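Local coordinates for protein virB8 (Agrobacterium tumefaciens, PDB 2CC3) that belongs to the type IV secretion system, is suggested to help direct T-DNA transfer to plant cells, and is represented here by the periplasmic domain, at residues L21-D26 with I88-T93; Y32-V37 with Q51-P56. One frame throughout, in Å; residues are numbered along the deposited sequence.

Contact 1 of 2, residues L21-D26 with I88-T93; sequences LRESYD and IRYKRT
Y90 OH hydrogen-bonds to T137 OG1 of strand 130-139 and has E23 CG, from the end of helix 6-23, packed against it. There is no hydrogen bond across the two segments; E23 CG simply rests against Y90 OH, 3.4 Å away, in van der Waals contact. E23 crosses the tyrosine at about a right angle. Its CG stands beside the backbone N (chi1 -56°), and the chain bends at chi2, which keeps the carboxylate beside the phenol oxygen, with E23 CD 3.6 Å from Y90 OH. The carboxylate and ring planes are only 26° apart, yet neither oxygen bonds to Y90; E23 OE2 instead pairs with Y135 OH, so hydroxyls two residues apart on strand 130-139, Y135 OH and T137 OG1, each take one member of the pair. CB of Y90 points toward 21-26, and chi1 of 60° places the ring between its own backbone N and carbonyl carbon. W106 lies against that ring with its plane nearly parallel, and W16 and V19 of the helix also pack on Y90.

R92, two residues along, comes in more loosely. Its NE approaches E23 O near the guanidinium plane, but at 3.9 Å this is no hydrogen bond, and NE is buried without a partner. R92 NH2 lies 4.8 Å from E23 OE1, a separation at which the opposite charges could still attract, though they do not meet. Helix 6-23 thus ends, with S24 leaving helical geometry, against one face of a four-stranded antiparallel sheet, the helix-on-sheet packing of the NTF2-like fold to which VirB8 belongs.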
ATOM      1  N   LEU A  21       4.768   5.089   3.594  1.00  4.31           N
ATOM      2  CA  LEU A  21       5.799   4.412   2.784  1.00  8.25           C
ATOM      3  C   LEU A  21       7.187   5.037   2.991  1.00  8.07           C
ATOM      4  O   LEU A  21       8.200   4.351   3.002  1.00  7.96           O
ATOM      5  CB  LEU A  21       5.426   4.401   1.282  1.00  9.08           C
ATOM      6  CG  LEU A  21       4.331   3.453   0.758  1.00 11.86           C
ATOM      7  CD1 LEU A  21       3.903   3.900  -0.606  1.00 14.33           C
ATOM      8  CD2 LEU A  21       4.718   1.973   0.690  1.00 12.23           C
ATOM      9  N   ARG A  22       7.223   6.347   3.181  1.00  9.04           N
ATOM     10  CA  ARG A  22       8.488   7.049   3.324  1.00  3.91           C
ATOM     11  C   ARG A  22       9.105   6.884   4.721  1.00  5.34           C
ATOM     12  O   ARG A  22      10.336   6.801   4.842  1.00  5.26           O
ATOM     13  CB  ARG A  22       8.327   8.517   2.910  1.00  3.28           C
ATOM     14  CG  ARG A  22       9.568   9.338   3.167  1.00 10.41           C
ATOM     15  CD  ARG A  22       9.620  10.650   2.412  1.00  6.34           C
ATOM     16  NE  ARG A  22      10.928  11.279   2.652  1.00  8.74           N
ATOM     17  CZ  ARG A  22      11.366  12.343   2.002  1.00  5.35           C
ATOM     18  NH1 ARG A  22      10.619  12.896   1.059  1.00  8.89           N
ATOM     19  NH2 ARG A  22      12.549  12.843   2.278  1.00 13.09           N
ATOM     20  N   GLU A  23       8.270   6.798   5.758  1.00  4.67           N
ATOM     21  CA  GLU A  23       8.758   6.847   7.128  1.00  6.63           C
ATOM     22  C   GLU A  23       8.826   5.459   7.792  1.00 10.09           C
ATOM     23  O   GLU A  23       9.457   5.298   8.844  1.00  6.92           O
ATOM     24  CB  GLU A  23       7.910   7.839   7.967  1.00  7.42           C
ATOM     25  CG  GLU A  23       7.829   9.282   7.403  1.00  2.00           C
ATOM     26  CD  GLU A  23       9.202   9.963   7.247  1.00  3.79           C
ATOM     27  OE1 GLU A  23      10.158   9.527   7.935  1.00  5.27           O
ATOM     28  OE2 GLU A  23       9.322  10.929   6.446  1.00  2.00           O
ATOM     29  N   SER A  24       8.139   4.487   7.182  1.00 10.43           N
ATOM     30  CA  SER A  24       8.210   3.074   7.551  1.00  9.73           C
ATOM     31  C   SER A  24       9.506   2.471   7.048  1.00  7.71           C
ATOM     32  O   SER A  24      10.132   3.032   6.146  1.00  8.82           O
ATOM     33  CB  SER A  24       7.060   2.310   6.900  1.00  7.41           C
ATOM     34  OG  SER A  24       6.018   2.135   7.812  1.00 12.77           O
ATOM     35  N   TYR A  25       9.906   1.333   7.612  1.00  7.15           N
ATOM     36  CA  TYR A  25      11.023   0.550   7.050  1.00 11.24           C
ATOM     37  C   TYR A  25      10.890  -0.943   7.301  1.00 13.34           C
ATOM     38  O   TYR A  25      10.691  -1.393   8.430  1.00 16.45           O
ATOM     39  CB  TYR A  25      12.414   0.982   7.562  1.00 14.29           C
ATOM     40  CG  TYR A  25      13.520   0.076   7.013  1.00 14.53           C
ATOM     41  CD1 TYR A  25      13.937   0.204   5.685  1.00 16.77           C
ATOM     42  CD2 TYR A  25      14.106  -0.925   7.788  1.00 13.08           C
ATOM     43  CE1 TYR A  25      14.910  -0.612   5.148  1.00 16.31           C
ATOM     44  CE2 TYR A  25      15.094  -1.748   7.254  1.00 15.23           C
ATOM     45  CZ  TYR A  25      15.482  -1.580   5.925  1.00 15.12           C
ATOM     46  OH  TYR A  25      16.462  -2.345   5.334  1.00 17.55           O
ATOM     47  N   ASP A  26      11.056  -1.711   6.239  1.00 15.81           N
ATOM     48  CA  ASP A  26      11.070  -3.166   6.342  1.00 18.80           C
ATOM     49  C   ASP A  26      11.941  -3.632   5.188  1.00 16.83           C
ATOM     50  O   ASP A  26      11.657  -3.308   4.039  1.00 17.63           O
ATOM     51  CB  ASP A  26       9.629  -3.687   6.209  1.00 16.20           C
ATOM     52  CG  ASP A  26       9.509  -5.178   6.450  1.00 19.95           C
ATOM     53  OD1 ASP A  26       9.540  -5.606   7.612  1.00 21.85           O
ATOM     54  OD2 ASP A  26       9.353  -5.939   5.469  1.00 25.79           O
ATOM     55  N   ILE A  88       0.644  16.202   8.860  1.00 11.42           N
ATOM     56  CA  ILE A  88       0.255  14.859   9.283  1.00  9.26           C
ATOM     57  C   ILE A  88       1.017  14.437  10.516  1.00  7.50           C
ATOM     58  O   ILE A  88       2.245  14.260  10.458  1.00  7.74           O
ATOM     59  CB  ILE A  88       0.515  13.822   8.161  1.00 11.48           C
ATOM     60  CG1 ILE A  88      -0.304  14.169   6.923  1.00  9.43           C
ATOM     61  CG2 ILE A  88       0.198  12.412   8.658  1.00 12.62           C
ATOM     62  CD1 ILE A  88      -0.023  13.301   5.752  1.00 10.58           C
ATOM     63  N   ARG A  89       0.287  14.250  11.618  1.00  6.07           N
ATOM     64  CA  ARG A  89       0.859  13.781  12.861  1.00  4.45           C
ATOM     65  C   ARG A  89       0.810  12.256  12.868  1.00  4.93           C
ATOM     66  O   ARG A  89      -0.218  11.686  12.520  1.00  3.90           O
ATOM     67  CB  ARG A  89       0.066  14.327  14.047  1.00 10.30           C
ATOM     68  CG  ARG A  89       0.827  14.320  15.360  1.00 15.73           C
ATOM     69  CD  ARG A  89       1.251  15.726  15.810  1.00 16.71           C
ATOM     70  NE  ARG A  89       2.389  15.688  16.744  1.00 19.13           N
ATOM     71  CZ  ARG A  89       2.316  15.346  18.026  1.00 22.19           C
ATOM     72  NH1 ARG A  89       1.181  14.970  18.588  1.00 26.54           N
ATOM     73  NH2 ARG A  89       3.406  15.349  18.758  1.00 26.36           N
ATOM     74  N   TYR A  90       1.913  11.600  13.252  1.00  2.00           N
ATOM     75  CA  TYR A  90       1.967  10.153  13.260  1.00  2.03           C
ATOM     76  C   TYR A  90       2.892   9.707  14.343  1.00  3.59           C
ATOM     77  O   TYR A  90       3.786  10.436  14.718  1.00  4.38           O
ATOM     78  CB  TYR A  90       2.417   9.568  11.883  1.00  3.26           C
ATOM     79  CG  TYR A  90       3.786  10.004  11.411  1.00  2.00           C
ATOM     80  CD1 TYR A  90       4.896   9.216  11.620  1.00  2.00           C
ATOM     81  CD2 TYR A  90       3.958  11.225  10.759  1.00  2.13           C
ATOM     82  CE1 TYR A  90       6.147   9.626  11.215  1.00  2.00           C
ATOM     83  CE2 TYR A  90       5.186  11.638  10.344  1.00  2.63           C
ATOM     84  CZ  TYR A  90       6.292  10.845  10.581  1.00  3.89           C
ATOM     85  OH  TYR A  90       7.536  11.272  10.151  1.00  2.71           O
ATOM     86  N   LYS A  91       2.650   8.505  14.844  1.00  6.57           N
ATOM     87  CA  LYS A  91       3.509   7.836  15.797  1.00  9.38           C
ATOM     88  C   LYS A  91       4.399   6.872  15.069  1.00  8.73           C
ATOM     89  O   LYS A  91       3.933   6.118  14.196  1.00  8.78           O
ATOM     90  CB  LYS A  91       2.646   7.062  16.796  1.00 15.93           C
ATOM     91  CG  LYS A  91       3.429   6.245  17.826  1.00 21.01           C
ATOM     92  CD  LYS A  91       2.482   5.801  18.938  1.00 25.52           C
ATOM     93  CE  LYS A  91       3.059   4.667  19.803  1.00 28.89           C
ATOM     94  NZ  LYS A  91       2.412   3.333  19.567  1.00 30.55           N
ATOM     95  N   ARG A  92       5.678   6.866  15.454  1.00  9.49           N
ATOM     96  CA  ARG A  92       6.679   6.034  14.808  1.00 12.31           C
ATOM     97  C   ARG A  92       7.317   5.080  15.818  1.00 16.36           C
ATOM     98  O   ARG A  92       7.830   5.505  16.842  1.00 17.80           O
ATOM     99  CB  ARG A  92       7.735   6.913  14.156  1.00 12.70           C
ATOM    100  CG  ARG A  92       8.387   6.333  12.908  1.00 14.26           C
ATOM    101  CD  ARG A  92       9.814   6.000  13.208  1.00 15.54           C
ATOM    102  NE  ARG A  92      10.733   6.607  12.261  1.00 17.95           N
ATOM    103  CZ  ARG A  92      11.921   7.125  12.577  1.00 15.08           C
ATOM    104  NH1 ARG A  92      12.348   7.152  13.843  1.00 17.59           N
ATOM    105  NH2 ARG A  92      12.683   7.640  11.618  1.00 14.26           N
ATOM    106  N   THR A  93       7.279   3.788  15.512  1.00 14.43           N
ATOM    107  CA  THR A  93       7.724   2.761  16.429  1.00 12.75           C
ATOM    108  C   THR A  93       8.917   2.046  15.826  1.00 13.99           C
ATOM    109  O   THR A  93       8.846   1.539  14.697  1.00 17.80           O
ATOM    110  CB  THR A  93       6.591   1.747  16.680  1.00 12.11           C
ATOM    111  OG1 THR A  93       5.384   2.450  17.000  1.00 10.36           O
ATOM    112  CG2 THR A  93       6.947   0.821  17.796  1.00 11.34           C
TER

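Contact 2 of 2, residues Y32-V37 with Q51-P56; sequences YAYDLV and QFFNYP
Helix 30-39 and helix 43-53 follow one another in the chain, and here 32-37 and 51-56 run in broadly opposite directions, nearest at Y34 and F53, whose CA atoms are 8.1 Å apart. The first segment is helical throughout, with V37 N bonded to A33 O at 2.8 Å. In the second the helix stops after F53, and N54 turns the chain away into an extended run that reaches a cis peptide before P56.

Y34 bridges the gap. Its CB points toward 51-56, and with CG anti to the backbone N the ring extends across to both F53 and N54, its two ends doing different work. Near the base, Y34 CD1 meets F53 CD2 at 3.6 Å; the ring centroids are 5.9 Å apart and the planes inclined at 36°, an oblique pairing in which a single carbon of each ring makes the touch. At the far end, N54 ND2 donates to Y34 OH over 3.0 Å, with an N-H...O angle of 163°. The hydroxyl lies close to the amide plane, so the bond is well directed.

These two helices belong to the helical layer of the NTF2-like domain, set away from the sheet, and Y34 ties one helix to the point where the next one ends.

The N54 side chain lies roughly perpendicular to that of Y34, its amide turned 47° from the ring, and N54 OD1 comes obliquely to the ring, 3.5 Å from Y34 CE1. F53 is buried and also touches Y49, Y25 and P61. Its carbonyl oxygen accepts hydrogen bonds from S60 OG and Q62 NE2, which fasten the end of helix 43-53 to the chain that follows.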
ATOM      1  N   TYR A  32       9.913  -1.875  -2.926  1.00 16.37           N
ATOM      2  CA  TYR A  32       8.554  -1.483  -3.200  1.00 16.77           C
ATOM      3  C   TYR A  32       8.274  -0.061  -2.669  1.00 13.12           C
ATOM      4  O   TYR A  32       7.789   0.789  -3.397  1.00 13.75           O
ATOM      5  CB  TYR A  32       7.560  -2.510  -2.627  1.00 19.80           C
ATOM      6  CG  TYR A  32       6.139  -1.975  -2.578  1.00 23.32           C
ATOM      7  CD1 TYR A  32       5.467  -1.618  -3.746  1.00 21.02           C
ATOM      8  CD2 TYR A  32       5.478  -1.778  -1.351  1.00 27.01           C
ATOM      9  CE1 TYR A  32       4.207  -1.095  -3.702  1.00 22.00           C
ATOM     10  CE2 TYR A  32       4.178  -1.266  -1.306  1.00 23.03           C
ATOM     11  CZ  TYR A  32       3.562  -0.919  -2.482  1.00 23.39           C
ATOM     12  OH  TYR A  32       2.278  -0.414  -2.462  1.00 24.45           O
ATOM     13  N   ALA A  33       8.582   0.206  -1.408  1.00 14.00           N
ATOM     14  CA  ALA A  33       8.287   1.536  -0.857  1.00 11.24           C
ATOM     15  C   ALA A  33       9.116   2.646  -1.545  1.00  8.27           C
ATOM     16  O   ALA A  33       8.575   3.672  -1.931  1.00  9.56           O
ATOM     17  CB  ALA A  33       8.448   1.540   0.643  1.00  9.42           C
ATOM     18  N   TYR A  34      10.402   2.391  -1.751  1.00 10.60           N
ATOM     19  CA  TYR A  34      11.331   3.325  -2.411  1.00 12.17           C
ATOM     20  C   TYR A  34      10.859   3.779  -3.795  1.00 12.22           C
ATOM     21  O   TYR A  34      10.978   4.955  -4.141  1.00 13.62           O
ATOM     22  CB  TYR A  34      12.731   2.685  -2.484  1.00 14.02           C
ATOM     23  CG  TYR A  34      13.770   3.504  -3.222  1.00 13.23           C
ATOM     24  CD1 TYR A  34      14.615   4.372  -2.529  1.00 14.59           C
ATOM     25  CD2 TYR A  34      13.908   3.417  -4.603  1.00 12.08           C
ATOM     26  CE1 TYR A  34      15.569   5.123  -3.173  1.00 14.68           C
ATOM     27  CE2 TYR A  34      14.851   4.176  -5.265  1.00 14.15           C
ATOM     28  CZ  TYR A  34      15.688   5.024  -4.538  1.00 16.22           C
ATOM     29  OH  TYR A  34      16.654   5.777  -5.166  1.00 18.44           O
ATOM     30  N   ASP A  35      10.328   2.854  -4.594  1.00 13.89           N
ATOM     31  CA  ASP A  35       9.850   3.207  -5.929  1.00 11.70           C
ATOM     32  C   ASP A  35       8.556   4.038  -5.930  1.00 10.19           C
ATOM     33  O   ASP A  35       8.430   5.004  -6.695  1.00  8.48           O
ATOM     34  CB  ASP A  35       9.659   1.959  -6.804  1.00 15.95           C
ATOM     35  CG  ASP A  35      10.919   1.127  -6.934  1.00 20.50           C
ATOM     36  OD1 ASP A  35      12.024   1.695  -7.140  1.00 20.40           O
ATOM     37  OD2 ASP A  35      10.794  -0.118  -6.836  1.00 21.02           O
ATOM     38  N   LEU A  36       7.570   3.629  -5.125  1.00 10.34           N
ATOM     39  CA  LEU A  36       6.358   4.433  -4.946  1.00  9.61           C
ATOM     40  C   LEU A  36       6.679   5.832  -4.366  1.00  6.96           C
ATOM     41  O   LEU A  36       6.226   6.819  -4.881  1.00  5.28           O
ATOM     42  CB  LEU A  36       5.296   3.695  -4.092  1.00 16.45           C
ATOM     43  CG  LEU A  36       4.175   2.809  -4.693  1.00 15.42           C
ATOM     44  CD1 LEU A  36       2.989   2.707  -3.737  1.00 14.49           C
ATOM     45  CD2 LEU A  36       3.670   3.305  -6.054  1.00 18.83           C
ATOM     46  N   VAL A  37       7.483   5.904  -3.307  1.00  8.68           N
ATOM     47  CA  VAL A  37       7.870   7.195  -2.741  1.00  9.75           C
ATOM     48  C   VAL A  37       8.526   8.082  -3.805  1.00  9.90           C
ATOM     49  O   VAL A  37       8.130   9.229  -3.969  1.00 11.84           O
ATOM     50  CB  VAL A  37       8.819   7.060  -1.506  1.00  7.42           C
ATOM     51  CG1 VAL A  37       9.410   8.412  -1.168  1.00  2.00           C
ATOM     52  CG2 VAL A  37       8.043   6.494  -0.296  1.00  8.51           C
ATOM     53  N   GLN A  51      18.808  10.240  -1.317  1.00 15.95           N
ATOM     54  CA  GLN A  51      20.120  10.436  -0.708  1.00 17.21           C
ATOM     55  C   GLN A  51      20.131   9.985   0.752  1.00 17.07           C
ATOM     56  O   GLN A  51      21.149   9.522   1.264  1.00 14.45           O
ATOM     57  CB  GLN A  51      20.548  11.905  -0.824  1.00 24.82           C
ATOM     58  CG  GLN A  51      22.047  12.095  -1.084  1.00 29.80           C
ATOM     59  CD  GLN A  51      22.894  11.837   0.153  1.00 32.41           C
ATOM     60  OE1 GLN A  51      22.476  12.134   1.283  1.00 34.06           O
ATOM     61  NE2 GLN A  51      24.085  11.278  -0.052  1.00 29.50           N
ATOM     62  N   PHE A  52      18.989  10.129   1.414  1.00 16.88           N
ATOM     63  CA  PHE A  52      18.833   9.639   2.769  1.00 19.12           C
ATOM     64  C   PHE A  52      18.731   8.101   2.809  1.00 18.39           C
ATOM     65  O   PHE A  52      19.479   7.424   3.525  1.00 18.12           O
ATOM     66  CB  PHE A  52      17.624  10.285   3.463  1.00 20.05           C
ATOM     67  CG  PHE A  52      17.219   9.563   4.700  1.00 22.39           C
ATOM     68  CD1 PHE A  52      18.052   9.567   5.813  1.00 21.64           C
ATOM     69  CD2 PHE A  52      16.058   8.794   4.728  1.00 23.66           C
ATOM     70  CE1 PHE A  52      17.722   8.861   6.934  1.00 22.70           C
ATOM     71  CE2 PHE A  52      15.717   8.077   5.872  1.00 23.58           C
ATOM     72  CZ  PHE A  52      16.545   8.116   6.969  1.00 21.74           C
ATOM     73  N   PHE A  53      17.822   7.563   2.013  1.00 15.18           N
ATOM     74  CA  PHE A  53      17.572   6.131   1.978  1.00 15.57           C
ATOM     75  C   PHE A  53      18.714   5.269   1.426  1.00 16.46           C
ATOM     76  O   PHE A  53      18.975   4.177   1.966  1.00 16.39           O
ATOM     77  CB  PHE A  53      16.303   5.842   1.175  1.00 15.63           C
ATOM     78  CG  PHE A  53      15.646   4.563   1.554  1.00 17.32           C
ATOM     79  CD1 PHE A  53      14.938   4.462   2.745  1.00 14.18           C
ATOM     80  CD2 PHE A  53      15.744   3.455   0.734  1.00 17.95           C
ATOM     81  CE1 PHE A  53      14.341   3.288   3.101  1.00 18.00           C
ATOM     82  CE2 PHE A  53      15.144   2.266   1.084  1.00 16.89           C
ATOM     83  CZ  PHE A  53      14.446   2.176   2.268  1.00 18.40           C
ATOM     84  N   ASN A  54      19.369   5.724   0.353  1.00 17.48           N
ATOM     85  CA  ASN A  54      20.370   4.874  -0.313  1.00 19.98           C
ATOM     86  C   ASN A  54      21.683   4.702   0.459  1.00 21.51           C
ATOM     87  O   ASN A  54      22.056   5.561   1.264  1.00 15.71           O
ATOM     88  CB  ASN A  54      20.627   5.343  -1.755  1.00 17.26           C
ATOM     89  CG  ASN A  54      19.474   5.005  -2.682  1.00 15.95           C
ATOM     90  OD1 ASN A  54      18.853   3.945  -2.559  1.00 17.78           O
ATOM     91  ND2 ASN A  54      19.181   5.897  -3.606  1.00 17.15           N
ATOM     92  N   TYR A  55      22.344   3.561   0.234  1.00 24.54           N
ATOM     93  CA  TYR A  55      23.770   3.400   0.546  1.00 28.98           C
ATOM     94  C   TYR A  55      24.537   4.419  -0.300  1.00 29.60           C
ATOM     95  O   TYR A  55      24.194   4.622  -1.463  1.00 31.41           O
ATOM     96  CB  TYR A  55      24.261   1.989   0.191  1.00 30.38           C
ATOM     97  CG  TYR A  55      23.399   0.841   0.688  1.00 31.70           C
ATOM     98  CD1 TYR A  55      23.241   0.600   2.052  1.00 33.97           C
ATOM     99  CD2 TYR A  55      22.763  -0.027  -0.209  1.00 29.70           C
ATOM    100  CE1 TYR A  55      22.449  -0.465   2.508  1.00 32.52           C
ATOM    101  CE2 TYR A  55      21.966  -1.085   0.240  1.00 28.63           C
ATOM    102  CZ  TYR A  55      21.819  -1.302   1.595  1.00 30.22           C
ATOM    103  OH  TYR A  55      21.051  -2.352   2.067  1.00 31.20           O
ATOM    104  N   PRO A  56      25.611   5.023   0.255  1.00 30.93           N
ATOM    105  CA  PRO A  56      26.309   4.655   1.488  1.00 30.44           C
ATOM    106  C   PRO A  56      25.934   5.440   2.750  1.00 30.66           C
ATOM    107  O   PRO A  56      26.726   5.460   3.693  1.00 32.59           O
ATOM    108  CB  PRO A  56      27.775   4.933   1.137  1.00 29.36           C
ATOM    109  CG  PRO A  56      27.724   6.025   0.076  1.00 30.14           C
ATOM    110  CD  PRO A  56      26.275   6.168  -0.388  1.00 29.28           C
TER

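How the contacts relate
Contact 1 and contact 2 have centres 14 Å apart and are joined by the packing of helix 6-23 on helix 30-39. L21 CD1 lies 3.5 Å from L36 CD1, and V37 CG2 comes within 3.6 Å of R22 N, so 21-26 meets the sheet through E23 while L21 and R22 lean on 32-37. A further tie runs from Y25 to F53, bringing 51-56 up to the same turn. Contact 2 thus adds the next helix outward. The second subunit of the homodimer comes near both: its R20 makes a cation-pi contact with Y32, and D28 of the second subunit comes close to D26, a pair of like charges.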